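Glutathione S-transferase (Bombyx mori, PDB 5ZFG) probably catalyses the conjugation of glutathione to electrophilic compounds and takes part in metabolising the insecticide diazinon in the silkworm. Local coordinates at residues Pro13-Arg18 against Trp198-Ser203; Phe62-Ser65 against Ala69-Gln72; Pro83-Pro86 against Ser91-Ile94; Ser149-Asn154 against Ile158-Leu163; Thr169-Asp174 against Lys185-Phe190. All coordinates share one frame; numbering follows the deposited sequence.

Interaction 1 (Pro13-Arg18 against Trp198-Ser203). With EDO (1,2-ethanediol), chain G.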
# COMPACT_ATOMS: atom_id res chain seq x y z
N PRO B 13 -9.44 8.34 -3.22
CA PRO B 13 -9.44 6.87 -3.35
C PRO B 13 -10.71 6.32 -4.00
O PRO B 13 -10.65 5.37 -4.79
CB PRO B 13 -9.29 6.39 -1.89
CG PRO B 13 -8.67 7.53 -1.18
CD PRO B 13 -9.32 8.74 -1.80
N SER B 14 -11.85 6.93 -3.67
CA SER B 14 -13.11 6.58 -4.32
C SER B 14 -13.07 6.88 -5.81
O SER B 14 -13.51 6.07 -6.64
CB SER B 14 -14.27 7.34 -3.66
OG SER B 14 -14.58 6.90 -2.34
N LEU B 15 -12.57 8.08 -6.18
CA LEU B 15 -12.53 8.47 -7.58
C LEU B 15 -11.68 7.50 -8.38
O LEU B 15 -12.03 7.14 -9.51
CB LEU B 15 -11.98 9.89 -7.75
CG LEU B 15 -12.63 10.98 -6.88
CD1 LEU B 15 -11.78 12.24 -6.88
CD2 LEU B 15 -14.03 11.30 -7.39
N SER B 16 -10.56 7.05 -7.80
CA SER B 16 -9.66 6.17 -8.53
C SER B 16 -10.34 4.84 -8.85
O SER B 16 -10.17 4.30 -9.96
CB SER B 16 -8.39 5.93 -7.71
OG SER B 16 -7.70 7.13 -7.48
N VAL B 17 -11.09 4.30 -7.90
CA VAL B 17 -11.77 3.03 -8.14
C VAL B 17 -12.85 3.22 -9.20
O VAL B 17 -13.01 2.39 -10.10
CB VAL B 17 -12.35 2.45 -6.84
CG1 VAL B 17 -13.21 1.21 -7.13
CG2 VAL B 17 -11.22 2.05 -5.84
N ARG B 18 -13.56 4.35 -9.16
CA ARG B 18 -14.59 4.57 -10.18
C ARG B 18 -13.98 4.68 -11.57
O ARG B 18 -14.51 4.11 -12.53
CB ARG B 18 -15.42 5.81 -9.83
CG ARG B 18 -16.32 5.56 -8.62
CD ARG B 18 -16.97 6.85 -8.10
NE ARG B 18 -17.59 7.55 -9.21
CZ ARG B 18 -17.66 8.87 -9.33
NH1 ARG B 18 -17.19 9.67 -8.39
NH2 ARG B 18 -18.20 9.40 -10.42
N TRP B 198 -11.41 11.90 -16.73
CA TRP B 198 -11.11 13.15 -16.04
C TRP B 198 -12.38 13.80 -15.51
O TRP B 198 -12.36 14.45 -14.47
CB TRP B 198 -10.34 14.12 -16.96
CG TRP B 198 -10.30 15.47 -16.35
CD1 TRP B 198 -11.01 16.58 -16.74
CD2 TRP B 198 -9.60 15.85 -15.15
NE1 TRP B 198 -10.77 17.62 -15.88
CE2 TRP B 198 -9.91 17.20 -14.90
CE3 TRP B 198 -8.74 15.17 -14.28
CZ2 TRP B 198 -9.38 17.89 -13.81
CZ3 TRP B 198 -8.22 15.87 -13.20
CH2 TRP B 198 -8.54 17.21 -12.97
N LYS B 199 -13.53 13.60 -16.19
CA LYS B 199 -14.78 14.15 -15.68
C LYS B 199 -15.06 13.70 -14.25
O LYS B 199 -15.65 14.45 -13.47
CB LYS B 199 -15.95 13.72 -16.57
CG LYS B 199 -16.37 14.75 -17.60
CD LYS B 199 -17.76 14.43 -18.14
CE LYS B 199 -18.27 15.52 -19.06
NZ LYS B 199 -17.78 15.30 -20.45
N ILE B 200 -14.67 12.47 -13.91
CA ILE B 200 -14.84 11.97 -12.55
C ILE B 200 -13.98 12.78 -11.57
O ILE B 200 -14.45 13.20 -10.51
CB ILE B 200 -14.51 10.46 -12.50
CG1 ILE B 200 -15.53 9.66 -13.33
CG2 ILE B 200 -14.51 9.95 -11.05
CD1 ILE B 200 -15.14 8.21 -13.56
N SER B 201 -12.72 13.02 -11.94
CA SER B 201 -11.85 13.86 -11.11
C SER B 201 -12.36 15.29 -11.05
O SER B 201 -12.32 15.94 -9.99
CB SER B 201 -10.43 13.83 -11.65
OG SER B 201 -9.90 12.53 -11.74
N GLU B 202 -12.84 15.81 -12.18
CA GLU B 202 -13.21 17.22 -12.25
C GLU B 202 -14.42 17.51 -11.37
O GLU B 202 -14.49 18.56 -10.73
CB GLU B 202 -13.50 17.61 -13.69
CG GLU B 202 -13.61 19.11 -13.91
CD GLU B 202 -13.83 19.43 -15.36
OE1 GLU B 202 -14.93 19.11 -15.87
OE2 GLU B 202 -12.91 19.97 -16.00
N SER B 203 -15.39 16.60 -11.33
CA SER B 203 -16.56 16.81 -10.48
C SER B 203 -16.16 16.92 -9.02
O SER B 203 -16.69 17.76 -8.28
CB SER B 203 -17.55 15.67 -10.69
OG SER B 203 -18.64 15.76 -9.79
C1 EDO G . -18.59 6.82 -12.61
O1 EDO G . -19.29 6.42 -11.42
C2 EDO G . -19.21 8.06 -13.26
O2 EDO G . -19.14 7.96 -14.70
O HOH W 1 -16.72 12.44 -9.60
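At the interface between the N-terminal thioredoxin-like domain and the C-terminal helical domain, L15 and R18, one turn apart on helix 12-23, both lean on I200 of helix 195-208. The shared contact atom is I200 CG2. L15 CD2 lies 3.9 Å from I200 CG2 and also rests 3.7 Å from the I200 carbonyl oxygen, the leucine and isoleucine pointing opposite ways as they pass. The same methyl also sits over one face of the R18 guanidinium, off toward the rim, with R18 CZ 3.7 Å from I200 CG2. A bend at chi3 (50°) in the arginine chain lays the flat group there. A water joins the same partners through polar atoms: it accepts from R18 NH1 at 3.1 Å and donates to I200 O at 2.6 Å. At the guanidinium edge R18 NE donates to O1 of an ethanediol, probably from the crystallisation liquor, over 3.0 Å at 159°. With an alanine in place of R18, the I200 methyl would probably lose its flat cover and the water its donor on helix 12-23. Deeper in, S201 OG and S16 OG both hydrogen-bond the side chain of N165 on helix 160-172. Packing of the first helix of the thioredoxin-like domain against helices of the all-helical domain is characteristic of the glutathione transferase fold.

Interaction 2 (Phe62-Ser65 against Ala69-Gln72)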
# COMPACT_ATOMS: atom_id res chain seq x y z
N PHE B 62 -18.57 -10.53 -1.33
CA PHE B 62 -17.15 -10.38 -1.03
C PHE B 62 -16.90 -8.90 -0.76
O PHE B 62 -17.00 -8.08 -1.68
CB PHE B 62 -16.31 -10.88 -2.20
CG PHE B 62 -14.83 -10.66 -2.02
CD1 PHE B 62 -14.19 -11.08 -0.87
CD2 PHE B 62 -14.08 -10.07 -3.03
CE1 PHE B 62 -12.83 -10.89 -0.71
CE2 PHE B 62 -12.71 -9.89 -2.87
CZ PHE B 62 -12.09 -10.31 -1.72
N TYR B 63 -16.58 -8.56 0.49
CA TYR B 63 -16.33 -7.19 0.91
C TYR B 63 -14.83 -6.91 0.88
O TYR B 63 -14.06 -7.56 1.60
CB TYR B 63 -16.87 -6.93 2.32
CG TYR B 63 -18.35 -7.23 2.48
CD1 TYR B 63 -19.26 -6.91 1.47
CD2 TYR B 63 -18.83 -7.84 3.63
CE1 TYR B 63 -20.62 -7.18 1.61
CE2 TYR B 63 -20.19 -8.12 3.78
CZ TYR B 63 -21.07 -7.79 2.77
OH TYR B 63 -22.42 -8.05 2.90
N LEU B 64 -14.42 -5.93 0.09
CA LEU B 64 -13.00 -5.62 -0.06
C LEU B 64 -12.81 -4.12 0.12
O LEU B 64 -13.32 -3.33 -0.69
CB LEU B 64 -12.50 -6.09 -1.43
CG LEU B 64 -11.04 -5.79 -1.76
CD1 LEU B 64 -10.14 -6.58 -0.81
CD2 LEU B 64 -10.74 -6.12 -3.22
N SER B 65 -12.07 -3.72 1.15
CA SER B 65 -11.65 -2.33 1.33
C SER B 65 -10.21 -2.17 0.85
O SER B 65 -9.63 -3.10 0.27
CB SER B 65 -11.81 -1.90 2.79
OG SER B 65 -10.83 -2.51 3.63
N ALA B 69 -5.98 -2.22 -3.22
CA ALA B 69 -6.34 -3.62 -3.37
C ALA B 69 -7.60 -3.78 -4.23
O ALA B 69 -7.72 -4.76 -4.99
CB ALA B 69 -6.56 -4.25 -2.00
N ILE B 70 -8.55 -2.85 -4.10
CA ILE B 70 -9.74 -2.89 -4.96
C ILE B 70 -9.35 -2.73 -6.42
O ILE B 70 -9.82 -3.47 -7.29
CB ILE B 70 -10.77 -1.83 -4.54
CG1 ILE B 70 -11.28 -2.09 -3.11
CG2 ILE B 70 -11.96 -1.81 -5.54
CD1 ILE B 70 -12.11 -0.92 -2.55
N LEU B 71 -8.45 -1.78 -6.71
CA LEU B 71 -7.97 -1.58 -8.08
C LEU B 71 -7.34 -2.86 -8.63
O LEU B 71 -7.62 -3.27 -9.77
CB LEU B 71 -6.96 -0.43 -8.13
CG LEU B 71 -7.48 0.99 -7.88
CD1 LEU B 71 -6.35 1.99 -7.79
CD2 LEU B 71 -8.46 1.37 -8.99
N GLN B 72 -6.49 -3.50 -7.84
CA GLN B 72 -5.84 -4.73 -8.29
C GLN B 72 -6.85 -5.85 -8.52
O GLN B 72 -6.75 -6.61 -9.50
CB GLN B 72 -4.78 -5.13 -7.26
CG GLN B 72 -3.63 -4.11 -7.22
CD GLN B 72 -2.80 -4.16 -5.95
OE1 GLN B 72 -3.32 -4.47 -4.88
NE2 GLN B 72 -1.51 -3.82 -6.06
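L64 on strand 62-65 and I70 on helix 67-78 bring their CA atoms within 6.5 Å of each other, because the chain turns almost directly from the strand into the helix. The contact is apolar and buried. L64 holds CG anti to its backbone N (chi1 178°), which carries the branch point to the helix, 3.9 Å from I70 CG1, while L64 CD2 settles on the helix backbone itself, 3.8 Å from the A69 carbonyl oxygen. The isoleucine answers in the opposite direction: its CG1-CD1 arm reaches across to the strand backbone, and I70 CD1 ends 3.3 Å from L64 O, a close approach of a methyl to a carbonyl oxygen. A69 adds its single methyl, with CB 4.0 Å from S65 O. The CB of S65 points away from the helix, and its hydroxyl makes weak hydrogen bonds to N49 and Q51 of its own chain and to H97 of the second subunit, so this corner also borders the dimer interface. I70 also packs on V17 of helix 12-23 and on L57 of the neighbouring strand. The strand order and the antiparallel pairing of strands 56-59 and 62-65 make this the closing beta-beta-alpha unit of the thioredoxin-like domain. In glutathione transferases the turn from this last strand into the helix generally forms part of the glutathione site.

Interaction 3 (Pro83-Pro86 against Ser91-Ile94)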
# COMPACT_ATOMS: atom_id res chain seq x y z
N PRO B 83 -3.94 -4.31 -20.37
CA PRO B 83 -2.72 -3.54 -20.11
C PRO B 83 -2.88 -2.53 -18.99
O PRO B 83 -1.87 -1.96 -18.56
CB PRO B 83 -2.46 -2.83 -21.44
CG PRO B 83 -3.30 -3.53 -22.45
CD PRO B 83 -4.50 -4.02 -21.71
N LEU B 84 -4.10 -2.29 -18.51
CA LEU B 84 -4.28 -1.42 -17.35
C LEU B 84 -3.61 -2.01 -16.10
O LEU B 84 -3.33 -1.27 -15.16
CB LEU B 84 -5.77 -1.18 -17.09
CG LEU B 84 -6.24 0.05 -16.33
CD1 LEU B 84 -5.91 1.35 -17.05
CD2 LEU B 84 -7.73 -0.01 -16.09
N TYR B 85 -3.36 -3.32 -16.09
CA TYR B 85 -2.60 -3.96 -15.00
C TYR B 85 -1.80 -5.11 -15.61
O TYR B 85 -2.23 -6.27 -15.60
CB TYR B 85 -3.53 -4.47 -13.90
CG TYR B 85 -2.86 -4.83 -12.57
CD1 TYR B 85 -1.65 -4.26 -12.18
CD2 TYR B 85 -3.47 -5.74 -11.71
CE1 TYR B 85 -1.04 -4.60 -10.96
CE2 TYR B 85 -2.90 -6.07 -10.48
CZ TYR B 85 -1.68 -5.51 -10.11
OH TYR B 85 -1.13 -5.87 -8.89
N PRO B 86 -0.62 -4.81 -16.15
CA PRO B 86 0.14 -5.83 -16.88
C PRO B 86 0.46 -7.05 -16.03
O PRO B 86 0.64 -6.96 -14.81
CB PRO B 86 1.42 -5.10 -17.28
CG PRO B 86 1.08 -3.64 -17.24
CD PRO B 86 0.07 -3.51 -16.14
N SER B 91 6.86 -5.35 -15.17
CA SER B 91 5.92 -4.27 -15.48
C SER B 91 4.86 -4.15 -14.39
O SER B 91 4.45 -3.04 -14.03
CB SER B 91 5.27 -4.51 -16.84
OG SER B 91 6.25 -4.85 -17.82
N ARG B 92 4.42 -5.29 -13.86
CA ARG B 92 3.44 -5.27 -12.78
C ARG B 92 4.03 -4.67 -11.51
O ARG B 92 3.33 -3.94 -10.78
CB ARG B 92 2.92 -6.68 -12.51
CG ARG B 92 1.98 -6.78 -11.32
CD ARG B 92 1.08 -8.00 -11.43
NE ARG B 92 0.11 -7.87 -12.51
CZ ARG B 92 -1.12 -8.35 -12.48
NH1 ARG B 92 -1.93 -8.17 -13.52
NH2 ARG B 92 -1.56 -9.00 -11.41
N ALA B 93 5.31 -4.94 -11.24
CA ALA B 93 5.96 -4.37 -10.06
C ALA B 93 6.02 -2.85 -10.11
O ALA B 93 5.89 -2.18 -9.08
CB ALA B 93 7.36 -4.95 -9.91
N ILE B 94 6.25 -2.28 -11.30
CA ILE B 94 6.26 -0.82 -11.42
C ILE B 94 4.89 -0.26 -11.06
O ILE B 94 4.79 0.74 -10.32
CB ILE B 94 6.71 -0.38 -12.82
CG1 ILE B 94 8.11 -0.93 -13.15
CG2 ILE B 94 6.75 1.17 -12.90
CD1 ILE B 94 8.49 -0.80 -14.63
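The guanidinium of R92 lies flat over one face of the Y85 ring, with the planes only 12° apart and R92 CZ 3.6 Å from the ring centroid, a cation-pi stack over the centre. At the guanidinium edge, in its plane, sits the P86 carbonyl oxygen. R92 is modelled in two conformers; in the one described, NE donates to P86 O, although the 2.5 Å between these atoms is too short to be trusted in detail. R92 NH1 donates to Y85 O at 2.8 Å from above the carbonyl plane, and more weakly to P86 O. NH2 forms a salt bridge with D76 of helix 67-78. The arginine reaches all this through a bend at chi3 (-69°). Y85 OH hydrogen-bonds N96 OD1, while P86 CB meets S91 CB at 3.9 Å. A leucine in place of Y85 would probably leave the guanidinium without its stacking surface and N96 without the hydroxyl. The arginine thus ties the linker between the thioredoxin-like and helical domains to the long helix 89-114, at the start of the all-helical domain of the glutathione transferase fold.

Interaction 4 (Ser149-Asn154 against Ile158-Leu163)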
# COMPACT_ATOMS: atom_id res chain seq x y z
N SER B 149 5.34 8.06 -20.81
CA SER B 149 4.30 9.08 -20.86
C SER B 149 3.34 8.99 -19.68
O SER B 149 2.72 9.99 -19.32
CB SER B 149 3.52 8.98 -22.16
OG SER B 149 3.18 7.64 -22.45
N TYR B 150 3.21 7.81 -19.08
CA TYR B 150 2.34 7.57 -17.93
C TYR B 150 3.18 7.11 -16.73
O TYR B 150 4.40 6.93 -16.83
CB TYR B 150 1.25 6.55 -18.27
CG TYR B 150 0.26 7.04 -19.31
CD1 TYR B 150 -0.83 7.82 -18.95
CD2 TYR B 150 0.42 6.71 -20.65
CE1 TYR B 150 -1.75 8.26 -19.91
CE2 TYR B 150 -0.49 7.13 -21.61
CZ TYR B 150 -1.57 7.91 -21.24
OH TYR B 150 -2.47 8.33 -22.19
N ALA B 151 2.50 6.91 -15.59
CA ALA B 151 3.22 6.73 -14.33
C ALA B 151 4.01 5.43 -14.27
O ALA B 151 5.06 5.38 -13.62
CB ALA B 151 2.24 6.79 -13.15
N ALA B 152 3.54 4.37 -14.92
CA ALA B 152 4.21 3.08 -14.83
C ALA B 152 4.58 2.49 -16.18
O ALA B 152 5.20 1.42 -16.23
CB ALA B 152 3.34 2.07 -14.06
N ALA B 153 4.20 3.13 -17.27
CA ALA B 153 4.39 2.56 -18.59
C ALA B 153 4.12 3.65 -19.61
O ALA B 153 3.78 4.79 -19.25
CB ALA B 153 3.50 1.34 -18.82
N ASN B 154 4.28 3.31 -20.89
CA ASN B 154 3.91 4.21 -21.97
C ASN B 154 2.44 4.15 -22.31
O ASN B 154 2.02 4.72 -23.32
CB ASN B 154 4.75 3.92 -23.21
CG ASN B 154 6.04 4.69 -23.22
OD1 ASN B 154 6.09 5.84 -22.77
ND2 ASN B 154 7.10 4.06 -23.72
N ILE B 158 -3.55 1.22 -13.80
CA ILE B 158 -4.22 1.59 -12.55
C ILE B 158 -3.32 2.44 -11.66
O ILE B 158 -3.82 3.11 -10.76
CB ILE B 158 -4.75 0.37 -11.75
CG1 ILE B 158 -3.64 -0.64 -11.40
CG2 ILE B 158 -5.95 -0.30 -12.47
CD1 ILE B 158 -4.14 -1.77 -10.48
N ALA B 159 -2.00 2.42 -11.87
CA ALA B 159 -1.12 3.27 -11.08
C ALA B 159 -1.39 4.75 -11.34
O ALA B 159 -1.13 5.59 -10.47
CB ALA B 159 0.34 2.94 -11.38
N ASP B 160 -1.93 5.08 -12.51
CA ASP B 160 -2.13 6.49 -12.85
C ASP B 160 -3.25 7.13 -12.02
O ASP B 160 -3.11 8.28 -11.60
CB ASP B 160 -2.44 6.63 -14.33
CG ASP B 160 -1.22 6.41 -15.17
OD1 ASP B 160 -0.35 7.31 -15.13
OD2 ASP B 160 -1.11 5.34 -15.81
N PHE B 161 -4.35 6.41 -11.79
CA PHE B 161 -5.52 7.04 -11.19
C PHE B 161 -5.24 7.61 -9.80
O PHE B 161 -5.59 8.78 -9.57
CB PHE B 161 -6.72 6.08 -11.15
CG PHE B 161 -7.11 5.54 -12.48
CD1 PHE B 161 -7.32 6.38 -13.57
CD2 PHE B 161 -7.24 4.16 -12.66
CE1 PHE B 161 -7.65 5.86 -14.82
CE2 PHE B 161 -7.58 3.63 -13.90
CZ PHE B 161 -7.79 4.49 -14.98
N PRO B 162 -4.64 6.87 -8.86
CA PRO B 162 -4.39 7.50 -7.55
C PRO B 162 -3.47 8.70 -7.65
O PRO B 162 -3.71 9.70 -6.97
CB PRO B 162 -3.79 6.34 -6.72
CG PRO B 162 -4.32 5.09 -7.40
CD PRO B 162 -4.27 5.45 -8.85
N LEU B 163 -2.45 8.64 -8.51
CA LEU B 163 -1.55 9.79 -8.62
C LEU B 163 -2.25 10.97 -9.29
O LEU B 163 -2.04 12.12 -8.90
CB LEU B 163 -0.29 9.40 -9.39
CG LEU B 163 0.57 8.30 -8.71
CD1 LEU B 163 1.57 7.69 -9.69
CD2 LEU B 163 1.27 8.90 -7.49
O HOH W 2 0.96 3.87 -16.26
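Where the loop after helix 126-146 meets the N-terminal end of helix 160-172, the carboxylate of D160 grips the backbone at A151 directly and at A152 through a water. A151 N donates to D160 OD1 over 2.9 Å at 160°, meeting the oxygen on its syn side, 20° out of the carboxylate plane. The second oxygen reaches the next amide through the water, which accepts from A152 N at 2.9 Å and donates to D160 OD2 at 2.6 Å. With CG anti to its own carbonyl carbon (chi1 -74°), D160 turns both oxygens to the loop. Two further donors reach this buried group: W186 NE1 on OD1, and T157 N on OD2. So many donors would probably favour the ionised form. Alanines let the backbones come close. A151 CB touches L163 CD1 at 3.6 Å and lies 3.3 Å from D160 OD1, and A152 CB meets A159 CB at 4.1 Å. Y150 lies athwart the aspartate, its CB 3.6 Å from D160 OD1. The loop braces itself as well, for S149 N donates to N154 OD1 and Y150 N to A153 O. T157 and D160 in a threonine-x-x-aspartate sequence, with the aspartate accepting from T157 N, are consistent with the N-capping box that glutathione transferases carry in this part of the helical domain; the touch of F161 on L156 is consistent with the hydrophobic staple that accompanies it.

Interaction 5 (Thr169-Asp174 against Lys185-Phe190)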
# COMPACT_ATOMS: atom_id res chain seq x y z
N THR B 169 -5.80 17.46 -6.36
CA THR B 169 -6.04 18.29 -5.19
C THR B 169 -5.10 19.49 -5.15
O THR B 169 -5.44 20.50 -4.52
CB THR B 169 -5.92 17.50 -3.89
OG1 THR B 169 -4.54 17.17 -3.66
CG2 THR B 169 -6.79 16.23 -3.92
N LEU B 170 -3.94 19.41 -5.79
CA LEU B 170 -3.11 20.59 -5.94
C LEU B 170 -3.78 21.60 -6.87
O LEU B 170 -3.84 22.79 -6.57
CB LEU B 170 -1.71 20.21 -6.46
CG LEU B 170 -0.89 19.38 -5.47
CD1 LEU B 170 0.30 18.72 -6.17
CD2 LEU B 170 -0.40 20.23 -4.28
N GLU B 171 -4.30 21.12 -8.00
CA GLU B 171 -5.02 22.05 -8.88
C GLU B 171 -6.22 22.67 -8.17
O GLU B 171 -6.53 23.85 -8.39
CB GLU B 171 -5.48 21.36 -10.17
CG GLU B 171 -6.15 22.36 -11.14
CD GLU B 171 -6.65 21.74 -12.44
OE1 GLU B 171 -6.45 20.53 -12.69
OE2 GLU B 171 -7.27 22.49 -13.23
N ALA B 172 -6.87 21.91 -7.29
CA ALA B 172 -8.06 22.41 -6.61
C ALA B 172 -7.76 23.63 -5.76
O ALA B 172 -8.64 24.46 -5.54
CB ALA B 172 -8.68 21.31 -5.74
N ILE B 173 -6.53 23.75 -5.25
CA ILE B 173 -6.15 24.90 -4.43
C ILE B 173 -5.29 25.89 -5.21
O ILE B 173 -4.67 26.78 -4.61
CB ILE B 173 -5.45 24.46 -3.13
CG1 ILE B 173 -4.10 23.80 -3.42
CG2 ILE B 173 -6.34 23.53 -2.33
CD1 ILE B 173 -3.10 23.98 -2.28
N ASP B 174 -5.24 25.76 -6.54
CA ASP B 174 -4.47 26.65 -7.42
C ASP B 174 -2.98 26.61 -7.11
O ASP B 174 -2.27 27.61 -7.25
CB ASP B 174 -5.00 28.09 -7.35
CG ASP B 174 -4.57 28.93 -8.54
OD1 ASP B 174 -4.73 28.46 -9.69
OD2 ASP B 174 -4.07 30.05 -8.33
N LYS B 185 2.92 17.80 -17.82
CA LYS B 185 2.54 17.24 -19.11
C LYS B 185 1.68 15.99 -18.94
O LYS B 185 0.64 15.84 -19.58
CB LYS B 185 3.79 16.94 -19.93
CG LYS B 185 3.54 16.35 -21.30
CD LYS B 185 2.64 17.23 -22.16
CE LYS B 185 2.68 16.79 -23.62
NZ LYS B 185 3.70 15.71 -23.85
N TRP B 186 2.12 15.06 -18.08
CA TRP B 186 1.37 13.83 -17.84
C TRP B 186 -0.04 14.12 -17.35
O TRP B 186 -1.02 13.55 -17.85
CB TRP B 186 2.14 12.97 -16.83
CG TRP B 186 1.33 11.99 -16.01
CD1 TRP B 186 0.92 10.76 -16.39
CD2 TRP B 186 0.90 12.17 -14.65
NE1 TRP B 186 0.23 10.15 -15.36
CE2 TRP B 186 0.20 11.00 -14.28
CE3 TRP B 186 1.03 13.20 -13.72
CZ2 TRP B 186 -0.35 10.82 -13.02
CZ3 TRP B 186 0.46 13.03 -12.47
CH2 TRP B 186 -0.23 11.85 -12.13
N TYR B 187 -0.16 15.01 -16.37
CA TYR B 187 -1.45 15.35 -15.78
C TYR B 187 -2.38 15.97 -16.82
O TYR B 187 -3.55 15.58 -16.95
CB TYR B 187 -1.22 16.29 -14.61
CG TYR B 187 -2.43 16.78 -13.86
CD1 TYR B 187 -3.11 15.97 -12.95
CD2 TYR B 187 -2.89 18.08 -14.04
CE1 TYR B 187 -4.21 16.45 -12.25
CE2 TYR B 187 -3.96 18.55 -13.35
CZ TYR B 187 -4.63 17.75 -12.47
OH TYR B 187 -5.71 18.27 -11.80
N ASN B 188 -1.86 16.91 -17.61
CA ASN B 188 -2.72 17.56 -18.60
C ASN B 188 -2.98 16.67 -19.81
O ASN B 188 -4.08 16.73 -20.37
CB ASN B 188 -2.10 18.90 -19.01
CG ASN B 188 -2.32 19.97 -17.97
OD1 ASN B 188 -3.43 20.47 -17.81
ND2 ASN B 188 -1.26 20.29 -17.22
N ASP B 189 -2.02 15.84 -20.22
CA ASP B 189 -2.29 14.87 -21.27
C ASP B 189 -3.39 13.90 -20.87
O ASP B 189 -4.16 13.43 -21.72
CB ASP B 189 -1.02 14.08 -21.62
CG ASP B 189 -0.05 14.86 -22.49
OD1 ASP B 189 -0.34 16.02 -22.87
OD2 ASP B 189 1.03 14.30 -22.78
N PHE B 190 -3.48 13.56 -19.58
CA PHE B 190 -4.52 12.65 -19.12
C PHE B 190 -5.91 13.24 -19.40
O PHE B 190 -6.80 12.53 -19.88
CB PHE B 190 -4.34 12.35 -17.63
CG PHE B 190 -5.45 11.52 -17.04
CD1 PHE B 190 -5.45 10.14 -17.17
CD2 PHE B 190 -6.49 12.13 -16.35
CE1 PHE B 190 -6.48 9.37 -16.62
CE2 PHE B 190 -7.52 11.37 -15.80
CZ PHE B 190 -7.51 9.99 -15.94
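E171 and Y187 meet because both side chains leave their helices with CG anti to the backbone N: chi1 is -176° in the glutamate, whose chain stays extended beyond CG, and 179° in the tyrosine. These long arms span helix backbones whose closest CA atoms, those of E171 and Y187, are still 10.3 Å apart. At the meeting point Y187 OH donates to E171 OE1 on its anti lone pair; the 2.5 Å between the two oxygens is notably short. The carboxylate oxygen sits at the ring edge, in the ring plane and 3.2 Å from Y187 CE2, while the two flat groups stand 75° apart. Lower on the glutamate, CB comes within 3.5 Å of Y187 OH, so the hydroxyl is flanked by the aliphatic part of its own acceptor's chain. The bond joins helices 160-172 and 181-193 within the all-helical C-terminal domain of the glutathione transferase fold, and W198 of helix 195-208 packs against the same hydroxyl. K191 forms a salt bridge with E171 OE1, which is likely to favour the charged glutamate. F177 meets the Y187 ring edge-to-face. Beyond E171, helix 160-172 ends in a Schellman motif, with D174 at positive phi, D174 N bonded to E171 O at 3.0 Å, and F175 N reaching L170 O.

In the fold
Interaction 1 closes the widest loop, joining the first helix of the thioredoxin-like domain to the last helix of the chain, and the other four fall within its span, in series and without crossing. Interaction 2 comes first, turning the last strand into helix 67-78. Interaction 3 follows on the linker into helix 89-114; like interaction 2 it touches the second subunit, and Q72 packs on Y85 between them. Interaction 4 then closes the short loop before helix 160-172 and meets interaction 3 through L84 and I158. Interaction 5 shares that helix and reaches interaction 4 through W186 and D160. W198 packs on Y187, returning the chain to interaction 1.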